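Local structure of cerato-platanin-like protein (3SUM) at residues H49-P54 and A73-V78; G61-L66 and Y118-S123; K6-F11 and L86-T91; E20-A25 and V77-E82. The protein is of unknown function but belongs to the cerato-platanins, small fungal proteins with a double-psi beta-barrel fold, and probably has a role specialised within that family. All blocks are in the same frame, centred on the assembly; numbering follows the deposited sequence.

Contact 1 of 4, residues H49-P54 and A73-V78; sequences HFVAAP and AFVTVV
With CG anti to the carbonyl carbon (chi1 -77°), the Phe50 ring lies alongside Thr76 on one side of the sheet, and Val78, in the corresponding rotamer (chi1 -59°), sends CG1 over a ring face. That methyl stands 3.6 Å from the centroid of the Phe50 ring, 17° off its normal, a clear CH-pi contact. An alanine at Phe50 would take away the ring that Val78 CG1 and Thr76 CB pack on, and would probably loosen this buried side of the sheet. On the other sheet face Val51 CG2, in the crowded position between N and the carbonyl carbon, packs 3.7 Å from Val75 CG2 and also meets Val77 CG2, which Ala53 CB touches in turn. The backbones run parallel: Thr76 N donates to His49 O (2.9 Å), Val51 N to Thr76 O (2.9 Å), and Val78 N to Val51 O (2.8 Å), the last bond nearly along the C=O axis. Thr76 OG1 turns to Asn46 ND2. Strand 50-52 is thus joined to strand 71-79 near the centre of the chain, with strand 86-89 on its other edge, strand 63-68 beyond 71-79, and Leu93 of helix 91-97 against Val51 and Val75.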
loop_
_atom_site.group_PDB
_atom_site.type_symbol
_atom_site.label_atom_id
_atom_site.label_comp_id
_atom_site.label_asym_id
_atom_site.label_seq_id
_atom_site.Cartn_x
_atom_site.Cartn_y
_atom_site.Cartn_z
ATOM N N HIS A 49 2.860 -4.785 0.959
ATOM C CA HIS A 49 3.120 -3.406 0.589
ATOM C C HIS A 49 1.776 -2.742 0.415
ATOM O O HIS A 49 1.405 -2.440 -0.691
ATOM C CB HIS A 49 3.919 -3.425 -0.729
ATOM C CG HIS A 49 5.375 -3.525 -0.434
ATOM N ND1 HIS A 49 6.361 -2.985 -1.239
ATOM C CD2 HIS A 49 6.006 -3.995 0.675
ATOM C CE1 HIS A 49 7.541 -3.150 -0.658
ATOM N NE2 HIS A 49 7.361 -3.777 0.495
ATOM N N PHE A 50 1.092 -2.604 1.545
ATOM C CA PHE A 50 -0.302 -2.220 1.574
ATOM C C PHE A 50 -0.477 -0.939 2.359
ATOM O O PHE A 50 0.192 -0.716 3.322
ATOM C CB PHE A 50 -1.105 -3.307 2.290
ATOM C CG PHE A 50 -1.366 -4.527 1.464
ATOM C CD1 PHE A 50 -1.120 -4.526 0.100
ATOM C CD2 PHE A 50 -1.845 -5.681 2.066
ATOM C CE1 PHE A 50 -1.379 -5.689 -0.673
ATOM C CE2 PHE A 50 -2.125 -6.844 1.324
ATOM C CZ PHE A 50 -1.910 -6.825 -0.059
ATOM N N VAL A 51 -1.471 -0.125 1.955
ATOM C CA VAL A 51 -1.703 1.089 2.635
ATOM C C VAL A 51 -3.201 1.321 2.748
ATOM O O VAL A 51 -3.989 0.807 1.969
ATOM C CB VAL A 51 -1.133 2.353 1.886
ATOM C CG1 VAL A 51 0.442 2.377 1.865
ATOM C CG2 VAL A 51 -1.668 2.409 0.448
ATOM N N ALA A 52 -3.561 2.047 3.789
ATOM C CA ALA A 52 -4.886 2.700 3.805
ATOM C C ALA A 52 -4.696 4.039 3.200
ATOM O O ALA A 52 -3.678 4.656 3.390
ATOM C CB ALA A 52 -5.362 2.858 5.272
ATOM N N ALA A 53 -5.711 4.567 2.525
ATOM C CA ALA A 53 -5.573 5.864 1.912
ATOM C C ALA A 53 -6.978 6.395 1.752
ATOM O O ALA A 53 -7.979 5.632 1.906
ATOM C CB ALA A 53 -4.863 5.728 0.559
ATOM N N PRO A 54 -7.090 7.697 1.482
ATOM C CA PRO A 54 -8.415 8.260 1.553
ATOM C C PRO A 54 -9.212 7.875 0.338
ATOM O O PRO A 54 -8.683 7.848 -0.766
ATOM C CB PRO A 54 -8.168 9.788 1.477
ATOM C CG PRO A 54 -6.772 9.976 1.703
ATOM C CD PRO A 54 -6.031 8.714 1.390
ATOM N N ALA A 73 8.502 2.876 -3.378
ATOM C CA ALA A 73 7.838 1.625 -3.232
ATOM C C ALA A 73 6.539 1.662 -3.989
ATOM O O ALA A 73 5.966 2.743 -4.193
ATOM C CB ALA A 73 7.560 1.318 -1.695
ATOM N N PHE A 74 6.049 0.488 -4.336
ATOM C CA PHE A 74 4.765 0.390 -4.946
ATOM C C PHE A 74 3.789 -0.247 -3.980
ATOM O O PHE A 74 4.031 -1.315 -3.421
ATOM C CB PHE A 74 4.836 -0.450 -6.251
ATOM C CG PHE A 74 5.655 0.195 -7.305
ATOM C CD1 PHE A 74 5.124 1.208 -8.137
ATOM C CD2 PHE A 74 6.983 -0.261 -7.534
ATOM C CE1 PHE A 74 5.865 1.753 -9.151
ATOM C CE2 PHE A 74 7.735 0.316 -8.572
ATOM C CZ PHE A 74 7.163 1.336 -9.357
ATOM N N VAL A 75 2.675 0.450 -3.743
ATOM C CA VAL A 75 1.789 0.014 -2.692
ATOM C C VAL A 75 0.361 -0.160 -3.201
ATOM O O VAL A 75 -0.025 0.529 -4.091
ATOM C CB VAL A 75 1.814 0.997 -1.491
ATOM C CG1 VAL A 75 3.258 1.205 -0.966
ATOM C CG2 VAL A 75 1.279 2.398 -1.850
ATOM N N THR A 76 -0.404 -1.119 -2.598
ATOM C CA THR A 76 -1.746 -1.312 -2.979
ATOM C C THR A 76 -2.594 -0.653 -1.929
ATOM O O THR A 76 -2.384 -0.850 -0.734
ATOM C CB THR A 76 -2.030 -2.806 -3.030
ATOM O OG1 THR A 76 -1.093 -3.369 -3.949
ATOM C CG2 THR A 76 -3.458 -3.089 -3.610
ATOM N N VAL A 77 -3.620 0.099 -2.367
ATOM C CA VAL A 77 -4.536 0.617 -1.420
ATOM C C VAL A 77 -5.528 -0.483 -1.012
ATOM O O VAL A 77 -6.241 -1.012 -1.859
ATOM C CB VAL A 77 -5.315 1.841 -2.074
ATOM C CG1 VAL A 77 -6.478 2.348 -1.101
ATOM C CG2 VAL A 77 -4.324 3.030 -2.358
ATOM N N VAL A 78 -5.616 -0.789 0.292
ATOM C CA VAL A 78 -6.398 -1.902 0.759
ATOM C C VAL A 78 -7.383 -1.476 1.847
ATOM O O VAL A 78 -8.195 -2.280 2.307
ATOM C CB VAL A 78 -5.517 -3.031 1.336
ATOM C CG1 VAL A 78 -4.480 -3.589 0.234
ATOM C CG2 VAL A 78 -4.806 -2.599 2.687
#

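Contact 2 of 4, residues G61-L66 and Y118-S123; sequences GSCWKL and YQVDGS
Tyr118, Cys63 and Lys65 bury the most surface where strands 63-68 and 116-120 run antiparallel. Tyr118 takes the crowded rotamer, CG between the backbone N and the carbonyl carbon (chi1 54°), which lays its ring beside the Lys65 chain with Lys65 CB over one face. Lys65 starts extended, CG anti to N, then bends at chi3 (99°), so that CE and NZ come to the phenol oxygen; the bond from Lys65 NZ to Tyr118 OH is weak at 3.1 Å. Both polar ends are held more firmly by the C-terminal Pro136, whose OXT forms a salt bridge with the lysine and whose O is hydrogen-bonded to the tyrosine. Their backbones pair as well, Lys65 N giving to Tyr118 O at 2.8 Å and Tyr118 N returning a longer bond to Lys65 O. Cys63, with SG anti to its N, sets the sulfur 3.5 Å from Val120 CG2 and carries the disulfide to Cys125. Its carbonyl O accepts a straight bond from Val120 N (2.9 Å, 172°), although the donor stands above the carbonyl plane. One water links Cys63 N, Gln119 NE2 and Val120 O. On the opposite sheet face the extended Gln119 lays CB over the Trp64 five-membered ring, while the indole NE1 donates in its own plane to Ser62 OG, 2.9 Å away. Strand 116-120 is one of the two outer strands of the sheet within the chain; strand 63-68 lies between it and strand 71-79, whose Phe74 packs on Lys65 and Val120.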
loop_
_atom_site.group_PDB
_atom_site.type_symbol
_atom_site.label_atom_id
_atom_site.label_comp_id
_atom_site.label_asym_id
_atom_site.label_seq_id
_atom_site.Cartn_x
_atom_site.Cartn_y
_atom_site.Cartn_z
ATOM N N GLY A 61 -7.855 -0.865 -4.070
ATOM C CA GLY A 61 -7.080 -1.745 -4.945
ATOM C C GLY A 61 -6.143 -1.021 -5.872
ATOM O O GLY A 61 -5.362 -1.693 -6.573
ATOM N N SER A 62 -6.081 0.314 -5.838
ATOM C CA SER A 62 -5.180 0.969 -6.802
ATOM C C SER A 62 -3.742 0.804 -6.357
ATOM O O SER A 62 -3.461 0.522 -5.197
ATOM C CB SER A 62 -5.461 2.459 -6.999
ATOM O OG SER A 62 -5.549 3.119 -5.743
ATOM N N CYS A 63 -2.859 1.101 -7.281
ATOM C CA CYS A 63 -1.405 0.883 -7.039
ATOM C C CYS A 63 -0.770 2.212 -7.081
ATOM O O CYS A 63 -0.990 2.959 -8.045
ATOM C CB CYS A 63 -0.912 0.045 -8.162
ATOM S SG CYS A 63 0.841 -0.395 -7.900
ATOM N N TRP A 64 0.062 2.544 -6.083
ATOM C CA TRP A 64 0.644 3.881 -5.996
ATOM C C TRP A 64 2.138 3.778 -5.807
ATOM O O TRP A 64 2.607 2.940 -5.082
ATOM C CB TRP A 64 0.080 4.661 -4.804
ATOM C CG TRP A 64 -1.286 5.131 -5.129
ATOM C CD1 TRP A 64 -2.353 4.364 -5.296
ATOM C CD2 TRP A 64 -1.695 6.483 -5.343
ATOM N NE1 TRP A 64 -3.425 5.133 -5.629
ATOM C CE2 TRP A 64 -3.041 6.444 -5.688
ATOM C CE3 TRP A 64 -1.035 7.730 -5.257
ATOM C CZ2 TRP A 64 -3.811 7.608 -5.955
ATOM C CZ3 TRP A 64 -1.801 8.921 -5.545
ATOM C CH2 TRP A 64 -3.179 8.837 -5.870
ATOM N N LYS A 65 2.864 4.611 -6.523
ATOM C CA LYS A 65 4.281 4.657 -6.299
ATOM C C LYS A 65 4.570 5.757 -5.297
ATOM O O LYS A 65 4.177 6.917 -5.496
ATOM C CB LYS A 65 4.983 5.008 -7.620
ATOM C CG LYS A 65 6.502 4.874 -7.349
ATOM C CD LYS A 65 7.300 5.125 -8.625
ATOM C CE LYS A 65 7.839 6.531 -8.684
ATOM N NZ LYS A 65 8.911 6.606 -9.758
ATOM N N LEU A 66 5.291 5.445 -4.221
ATOM C CA LEU A 66 5.558 6.437 -3.197
ATOM C C LEU A 66 7.066 6.700 -3.243
ATOM O O LEU A 66 7.849 5.753 -3.480
ATOM C CB LEU A 66 5.244 5.881 -1.795
ATOM C CG LEU A 66 3.877 5.239 -1.552
ATOM C CD1 LEU A 66 3.664 4.850 -0.098
ATOM C CD2 LEU A 66 2.782 6.255 -2.087
ATOM N N TYR A 118 1.940 8.893 -6.603
ATOM C CA TYR A 118 0.999 8.947 -7.715
ATOM C C TYR A 118 0.640 7.544 -8.122
ATOM O O TYR A 118 1.427 6.591 -7.885
ATOM C CB TYR A 118 1.595 9.713 -8.906
ATOM C CG TYR A 118 2.935 9.264 -9.437
ATOM C CD1 TYR A 118 4.111 9.875 -9.018
ATOM C CD2 TYR A 118 3.022 8.262 -10.393
ATOM C CE1 TYR A 118 5.367 9.478 -9.527
ATOM C CE2 TYR A 118 4.259 7.895 -10.954
ATOM C CZ TYR A 118 5.399 8.491 -10.507
ATOM O OH TYR A 118 6.567 8.098 -11.076
ATOM N N GLN A 119 -0.532 7.405 -8.729
ATOM C CA GLN A 119 -1.001 6.102 -9.062
ATOM C C GLN A 119 -0.293 5.681 -10.307
ATOM O O GLN A 119 0.080 6.519 -11.160
ATOM C CB GLN A 119 -2.470 6.145 -9.345
ATOM C CG GLN A 119 -3.099 4.820 -9.666
ATOM C CD GLN A 119 -4.603 4.986 -9.861
ATOM O OE1 GLN A 119 -5.111 6.081 -9.752
ATOM N NE2 GLN A 119 -5.290 3.926 -10.068
ATOM N N VAL A 120 -0.061 4.372 -10.364
ATOM C CA VAL A 120 0.596 3.727 -11.470
ATOM C C VAL A 120 -0.240 2.536 -11.873
ATOM O O VAL A 120 -1.174 2.115 -11.160
ATOM C CB VAL A 120 2.016 3.275 -11.116
ATOM C CG1 VAL A 120 2.921 4.490 -10.749
ATOM C CG2 VAL A 120 1.986 2.271 -9.888
ATOM N N ASP A 121 0.133 1.921 -12.980
ATOM C CA ASP A 121 -0.565 0.714 -13.396
ATOM C C ASP A 121 -0.540 -0.359 -12.341
ATOM O O ASP A 121 0.464 -0.540 -11.626
ATOM C CB ASP A 121 0.064 0.175 -14.707
ATOM C CG ASP A 121 -0.781 -0.934 -15.282
ATOM O OD1 ASP A 121 -0.411 -2.130 -15.079
ATOM O OD2 ASP A 121 -1.841 -0.585 -15.847
ATOM N N GLY A 122 -1.639 -1.112 -12.239
ATOM C CA GLY A 122 -1.709 -2.169 -11.217
ATOM C C GLY A 122 -0.637 -3.263 -11.384
ATOM O O GLY A 122 -0.310 -3.945 -10.425
ATOM N N SER A 123 -0.076 -3.430 -12.577
ATOM C CA SER A 123 0.994 -4.476 -12.709
ATOM C C SER A 123 2.173 -4.164 -11.801
ATOM O O SER A 123 2.841 -5.057 -11.287
ATOM C CB SER A 123 1.453 -4.551 -14.187
ATOM O OG SER A 123 1.904 -3.254 -14.517
HETATM O O HOH W 1 -6.773 5.808 -7.230
HETATM O O HOH W 2 -3.577 1.559 -9.967
#

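Contact 3 of 4, residues K6-F11 and L86-T91; sequences KWDDKF and LFVGGT
Trp7 overlaps Thr91, whose CG2 lies off-centre above one face of the indole, 4.2 Å from the centroid of the six-membered ring. The crowded rotamer of Trp7, CG between N and the carbonyl carbon (chi1 61°), brings CE3 of the benzo ring close to the Thr91 side chain and lets NE1 reach Tyr107 O. Thr91 OG1 is joined to Asp9 OD1 through a water, 2.6 Å from the hydroxyl and 2.5 Å from the carboxylate oxygen. On the other face of the sheet from Trp7, Val88 CG1, anti to the backbone N, sits 3.4 Å from Asp8 CB and 3.6 Å from Phe11 CE2. The Lys6 chain passes over Leu86 CD1 and ends at Thr111 OG1. Three backbone bonds fix the parallel register: Lys6 N to Phe87 O, Gly89 N to Lys6 O at 2.7 Å, and Asp8 N to Gly89 O. Past the strand, Asp8 OD1 accepts from Lys10 N (2.8 Å) in an Asx turn, and the chain curls into the 3-10 segment that brings Phe11 against Gly90, the N-cap of helix 91-97. Parallel strands 4-7 and 86-89, leaving side by side into a turn and a helix, form part of the double-psi beta-barrel of the cerato-platanins.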
loop_
_atom_site.group_PDB
_atom_site.type_symbol
_atom_site.label_atom_id
_atom_site.label_comp_id
_atom_site.label_asym_id
_atom_site.label_seq_id
_atom_site.Cartn_x
_atom_site.Cartn_y
_atom_site.Cartn_z
ATOM N N LYS A 6 2.243 7.050 7.565
ATOM C CA LYS A 6 2.394 6.605 8.938
ATOM C C LYS A 6 2.349 5.094 8.800
ATOM O O LYS A 6 2.011 4.567 7.755
ATOM C CB LYS A 6 1.156 7.034 9.758
ATOM C CG LYS A 6 1.199 8.582 10.010
ATOM C CD LYS A 6 -0.209 9.011 10.582
ATOM C CE LYS A 6 -0.393 10.536 10.702
ATOM N NZ LYS A 6 0.592 11.047 11.754
ATOM N N TRP A 7 2.764 4.411 9.846
ATOM C CA TRP A 7 2.773 2.995 9.783
ATOM C C TRP A 7 1.829 2.411 10.821
ATOM O O TRP A 7 1.539 3.007 11.861
ATOM C CB TRP A 7 4.211 2.441 9.888
ATOM C CG TRP A 7 4.965 2.772 11.165
ATOM C CD1 TRP A 7 5.848 3.778 11.342
ATOM C CD2 TRP A 7 4.903 2.064 12.393
ATOM N NE1 TRP A 7 6.347 3.730 12.610
ATOM C CE2 TRP A 7 5.746 2.708 13.289
ATOM C CE3 TRP A 7 4.158 0.950 12.833
ATOM C CZ2 TRP A 7 5.937 2.261 14.629
ATOM C CZ3 TRP A 7 4.354 0.493 14.142
ATOM C CH2 TRP A 7 5.219 1.154 15.034
ATOM N N ASP A 8 1.430 1.189 10.535
ATOM C CA ASP A 8 0.452 0.453 11.340
ATOM C C ASP A 8 0.632 -0.999 10.954
ATOM O O ASP A 8 0.521 -1.383 9.790
ATOM C CB ASP A 8 -0.992 0.905 10.981
ATOM C CG ASP A 8 -2.097 0.291 11.860
ATOM O OD1 ASP A 8 -1.950 -0.758 12.448
ATOM O OD2 ASP A 8 -3.227 0.834 11.823
ATOM N N ASP A 9 0.777 -1.811 11.991
ATOM C CA ASP A 9 0.928 -3.234 11.899
ATOM C C ASP A 9 -0.232 -3.901 11.209
ATOM O O ASP A 9 -0.052 -4.941 10.567
ATOM C CB ASP A 9 1.019 -3.765 13.344
ATOM C CG ASP A 9 1.277 -5.272 13.402
ATOM O OD1 ASP A 9 2.464 -5.637 13.214
ATOM O OD2 ASP A 9 0.309 -6.040 13.661
ATOM N N LYS A 10 -1.434 -3.291 11.267
ATOM C CA LYS A 10 -2.597 -3.880 10.597
ATOM C C LYS A 10 -2.300 -4.328 9.163
ATOM O O LYS A 10 -2.739 -5.366 8.684
ATOM C CB LYS A 10 -3.767 -2.835 10.523
ATOM C CG LYS A 10 -5.009 -3.437 9.888
ATOM C CD LYS A 10 -6.194 -2.379 9.932
ATOM C CE LYS A 10 -7.510 -2.917 9.359
ATOM N NZ LYS A 10 -8.640 -1.826 9.148
ATOM N N PHE A 11 -1.602 -3.473 8.424
ATOM C CA PHE A 11 -1.404 -3.697 6.987
ATOM C C PHE A 11 -0.309 -4.711 6.666
ATOM O O PHE A 11 -0.039 -4.982 5.505
ATOM C CB PHE A 11 -1.179 -2.345 6.362
ATOM C CG PHE A 11 -2.309 -1.450 6.699
ATOM C CD1 PHE A 11 -3.594 -1.773 6.255
ATOM C CD2 PHE A 11 -2.121 -0.333 7.504
ATOM C CE1 PHE A 11 -4.719 -0.956 6.634
ATOM C CE2 PHE A 11 -3.202 0.481 7.880
ATOM C CZ PHE A 11 -4.516 0.184 7.425
ATOM N N LEU A 86 -3.116 11.284 3.277
ATOM C CA LEU A 86 -2.471 10.423 4.248
ATOM C C LEU A 86 -2.457 8.956 3.742
ATOM O O LEU A 86 -3.486 8.421 3.372
ATOM C CB LEU A 86 -3.208 10.461 5.589
ATOM C CG LEU A 86 -2.667 9.450 6.636
ATOM C CD1 LEU A 86 -1.163 9.651 7.045
ATOM C CD2 LEU A 86 -3.520 9.478 7.953
ATOM N N PHE A 87 -1.276 8.325 3.710
ATOM C CA PHE A 87 -1.204 6.887 3.606
ATOM C C PHE A 87 -0.855 6.312 4.970
ATOM O O PHE A 87 -0.051 6.905 5.723
ATOM C CB PHE A 87 -0.057 6.502 2.674
ATOM C CG PHE A 87 -0.322 6.792 1.256
ATOM C CD1 PHE A 87 -1.216 6.010 0.526
ATOM C CD2 PHE A 87 0.324 7.847 0.638
ATOM C CE1 PHE A 87 -1.461 6.282 -0.801
ATOM C CE2 PHE A 87 0.101 8.126 -0.689
ATOM C CZ PHE A 87 -0.789 7.376 -1.407
ATOM N N VAL A 88 -1.416 5.144 5.279
ATOM C CA VAL A 88 -0.962 4.430 6.448
ATOM C C VAL A 88 -0.482 3.098 5.931
ATOM O O VAL A 88 -1.274 2.321 5.426
ATOM C CB VAL A 88 -2.026 4.237 7.516
ATOM C CG1 VAL A 88 -1.367 3.430 8.730
ATOM C CG2 VAL A 88 -2.495 5.643 8.013
ATOM N N GLY A 89 0.790 2.778 6.122
ATOM C CA GLY A 89 1.252 1.573 5.470
ATOM C C GLY A 89 1.739 0.553 6.497
ATOM O O GLY A 89 1.919 0.830 7.680
ATOM N N GLY A 90 1.958 -0.645 6.022
ATOM C CA GLY A 90 2.501 -1.702 6.847
ATOM C C GLY A 90 3.818 -1.269 7.383
ATOM O O GLY A 90 4.546 -0.544 6.745
ATOM N N THR A 91 4.150 -1.777 8.546
ATOM C CA THR A 91 5.372 -1.403 9.226
ATOM C C THR A 91 6.671 -1.571 8.392
ATOM O O THR A 91 7.494 -0.640 8.291
ATOM C CB THR A 91 5.429 -2.209 10.518
ATOM O OG1 THR A 91 4.110 -2.182 11.115
ATOM C CG2 THR A 91 6.470 -1.680 11.441
HETATM O O HOH W 3 4.238 -3.928 13.021
#

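Contact 4 of 4, residues E20-A25 and V77-E82; sequences EFKCSA and VVDRVE
Asp79 OD1 is gripped by two amides: Lys22 N, 2.8 Å away along a nearly straight bond (167°) that meets the oxygen from above the carboxylate plane, and Arg80 N, whose bond is weak. The other oxygen, OD2, forms a salt bridge with Lys10 NZ, so the buried carboxylate has partners at both ends and is probably kept ionised. Its CG is anti to the backbone N (chi1 -167°), which swings the carboxylate across to the loop; Asp79 CB itself lies in plane at the edge of the Phe21 ring. An alanine in place of Asp79 would remove the acceptor for Lys22 N and the charged partner of Lys10 NZ, which also bonds Glu20 O, and would probably loosen the loop's hold on the strand. Phe21 CB and Cys23 CB both close on Val78 O, each at 3.2 Å. Cys23 SG, anti to its carbonyl carbon and bonded to Cys60, lies over one face of the Arg80 guanidinium, 3.8 Å from Arg80 NE. A water in the guanidinium plane connects that NE to Lys22 O, while the outer nitrogens of Arg80 turn to Ala53 O and Thr58 O. Further out, the extended Lys22 runs past Arg80 CB and meets Glu82 tip to tip, NZ to OE2 3.2 Å in a salt bridge, with a second water shared by both groups and Arg80 O. Phe21 to Ser24 form a type I beta turn with Cys23 as N-cap of helix 24-28, a disulfide-anchored junction that fastens the loop before this helix to the end of strand 71-79 in the double-psi beta-barrel fold.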
loop_
_atom_site.group_PDB
_atom_site.type_symbol
_atom_site.label_atom_id
_atom_site.label_comp_id
_atom_site.label_asym_id
_atom_site.label_seq_id
_atom_site.Cartn_x
_atom_site.Cartn_y
_atom_site.Cartn_z
ATOM N N GLU A 20 -11.996 -6.940 7.354
ATOM C CA GLU A 20 -11.579 -5.923 8.266
ATOM C C GLU A 20 -11.078 -4.618 7.626
ATOM O O GLU A 20 -10.737 -3.688 8.335
ATOM C CB GLU A 20 -10.468 -6.473 9.162
ATOM C CG GLU A 20 -10.915 -7.673 9.998
ATOM C CD GLU A 20 -11.601 -7.240 11.295
ATOM O OE1 GLU A 20 -11.650 -6.016 11.622
ATOM O OE2 GLU A 20 -12.114 -8.119 11.998
ATOM N N PHE A 21 -11.152 -4.524 6.303
ATOM C CA PHE A 21 -10.563 -3.430 5.540
ATOM C C PHE A 21 -11.668 -2.849 4.722
ATOM O O PHE A 21 -12.524 -3.577 4.226
ATOM C CB PHE A 21 -9.518 -4.027 4.584
ATOM C CG PHE A 21 -8.397 -4.683 5.322
ATOM C CD1 PHE A 21 -7.316 -3.946 5.748
ATOM C CD2 PHE A 21 -8.517 -6.018 5.731
ATOM C CE1 PHE A 21 -6.310 -4.523 6.507
ATOM C CE2 PHE A 21 -7.498 -6.616 6.489
ATOM C CZ PHE A 21 -6.414 -5.889 6.901
ATOM N N LYS A 22 -11.634 -1.550 4.546
ATOM C CA LYS A 22 -12.758 -0.912 3.867
ATOM C C LYS A 22 -12.704 -1.120 2.398
ATOM O O LYS A 22 -13.593 -0.643 1.702
ATOM C CB LYS A 22 -12.720 0.574 4.231
ATOM C CG LYS A 22 -13.225 0.728 5.707
ATOM C CD LYS A 22 -13.096 2.157 6.213
ATOM C CE LYS A 22 -13.951 2.310 7.518
ATOM N NZ LYS A 22 -13.547 3.563 8.200
ATOM N N CYS A 23 -11.671 -1.808 1.890
ATOM C CA CYS A 23 -11.623 -2.169 0.484
ATOM C C CYS A 23 -11.939 -3.660 0.282
ATOM O O CYS A 23 -11.483 -4.247 -0.656
ATOM C CB CYS A 23 -10.243 -1.848 -0.121
ATOM S SG CYS A 23 -9.959 -0.076 -0.170
ATOM N N SER A 24 -12.644 -4.272 1.218
ATOM C CA SER A 24 -12.829 -5.744 1.225
ATOM C C SER A 24 -13.335 -6.283 -0.126
ATOM O O SER A 24 -12.924 -7.361 -0.581
ATOM C CB SER A 24 -13.712 -6.118 2.444
ATOM O OG SER A 24 -14.966 -5.471 2.339
ATOM N N ALA A 25 -14.209 -5.564 -0.812
ATOM C CA ALA A 25 -14.707 -6.096 -2.072
ATOM C C ALA A 25 -13.615 -6.134 -3.140
ATOM O O ALA A 25 -13.465 -7.105 -3.882
ATOM C CB ALA A 25 -15.987 -5.219 -2.574
ATOM N N VAL A 77 -3.620 0.099 -2.367
ATOM C CA VAL A 77 -4.536 0.617 -1.420
ATOM C C VAL A 77 -5.528 -0.483 -1.012
ATOM O O VAL A 77 -6.241 -1.012 -1.859
ATOM C CB VAL A 77 -5.315 1.841 -2.074
ATOM C CG1 VAL A 77 -6.478 2.348 -1.101
ATOM C CG2 VAL A 77 -4.324 3.030 -2.358
ATOM N N VAL A 78 -5.616 -0.789 0.292
ATOM C CA VAL A 78 -6.398 -1.902 0.759
ATOM C C VAL A 78 -7.383 -1.476 1.847
ATOM O O VAL A 78 -8.195 -2.280 2.307
ATOM C CB VAL A 78 -5.517 -3.031 1.336
ATOM C CG1 VAL A 78 -4.480 -3.589 0.234
ATOM C CG2 VAL A 78 -4.806 -2.599 2.687
ATOM N N ASP A 79 -7.338 -0.200 2.229
ATOM C CA ASP A 79 -8.246 0.232 3.316
ATOM C C ASP A 79 -8.365 1.753 3.228
ATOM O O ASP A 79 -7.743 2.376 2.344
ATOM C CB ASP A 79 -7.567 -0.218 4.626
ATOM C CG ASP A 79 -8.493 -0.158 5.847
ATOM O OD1 ASP A 79 -9.716 0.100 5.713
ATOM O OD2 ASP A 79 -7.926 -0.355 6.927
ATOM N N ARG A 80 -9.100 2.381 4.124
ATOM C CA ARG A 80 -9.341 3.809 4.001
ATOM C C ARG A 80 -8.856 4.454 5.277
ATOM O O ARG A 80 -8.937 3.837 6.330
ATOM C CB ARG A 80 -10.878 4.155 3.850
ATOM C CG ARG A 80 -11.324 4.499 2.370
ATOM C CD ARG A 80 -10.791 3.343 1.448
ATOM N NE ARG A 80 -11.326 3.478 0.090
ATOM C CZ ARG A 80 -10.671 4.086 -0.874
ATOM N NH1 ARG A 80 -9.497 4.609 -0.615
ATOM N NH2 ARG A 80 -11.198 4.158 -2.081
ATOM N N VAL A 81 -8.303 5.658 5.186
ATOM C CA VAL A 81 -8.203 6.534 6.355
ATOM C C VAL A 81 -8.978 7.750 5.874
ATOM O O VAL A 81 -9.116 7.949 4.668
ATOM C CB VAL A 81 -6.772 6.920 6.669
ATOM C CG1 VAL A 81 -6.093 5.741 7.324
ATOM C CG2 VAL A 81 -6.005 7.343 5.397
ATOM N N GLU A 82 -9.516 8.568 6.731
ATOM C CA GLU A 82 -10.244 9.697 6.102
ATOM C C GLU A 82 -9.585 11.047 6.311
ATOM O O GLU A 82 -10.259 12.054 6.580
ATOM C CB GLU A 82 -11.686 9.712 6.561
ATOM C CG GLU A 82 -12.510 8.442 6.235
ATOM C CD GLU A 82 -12.096 7.272 7.115
ATOM O OE1 GLU A 82 -11.621 7.518 8.262
ATOM O OE2 GLU A 82 -12.268 6.125 6.671
HETATM O O HOH W 4 -13.910 2.094 0.402
HETATM O O HOH W 5 -11.208 4.280 8.294
#

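Contacts 1 to 3 pair strands of one mixed sheet; contact 4 fastens the loop before helix 24-28 to it through strand 71-79. Contact 1 lies nearest the middle of the chain, its centre about 8 Å from the centres of contacts 2 and 3 and about 9 Å from that of contact 4; contacts 2 and 3 lie on opposite sides of the chain's centre, about 16 Å apart. Strand 71-79 serves contacts 1 and 4, which share Val77 and Val78. Along the chain, contact 3 closes a loop that encloses contacts 1 and 4, whereas contact 2 crosses the other three. Segments distant in sequence are thereby interleaved, as in a double-psi barrel.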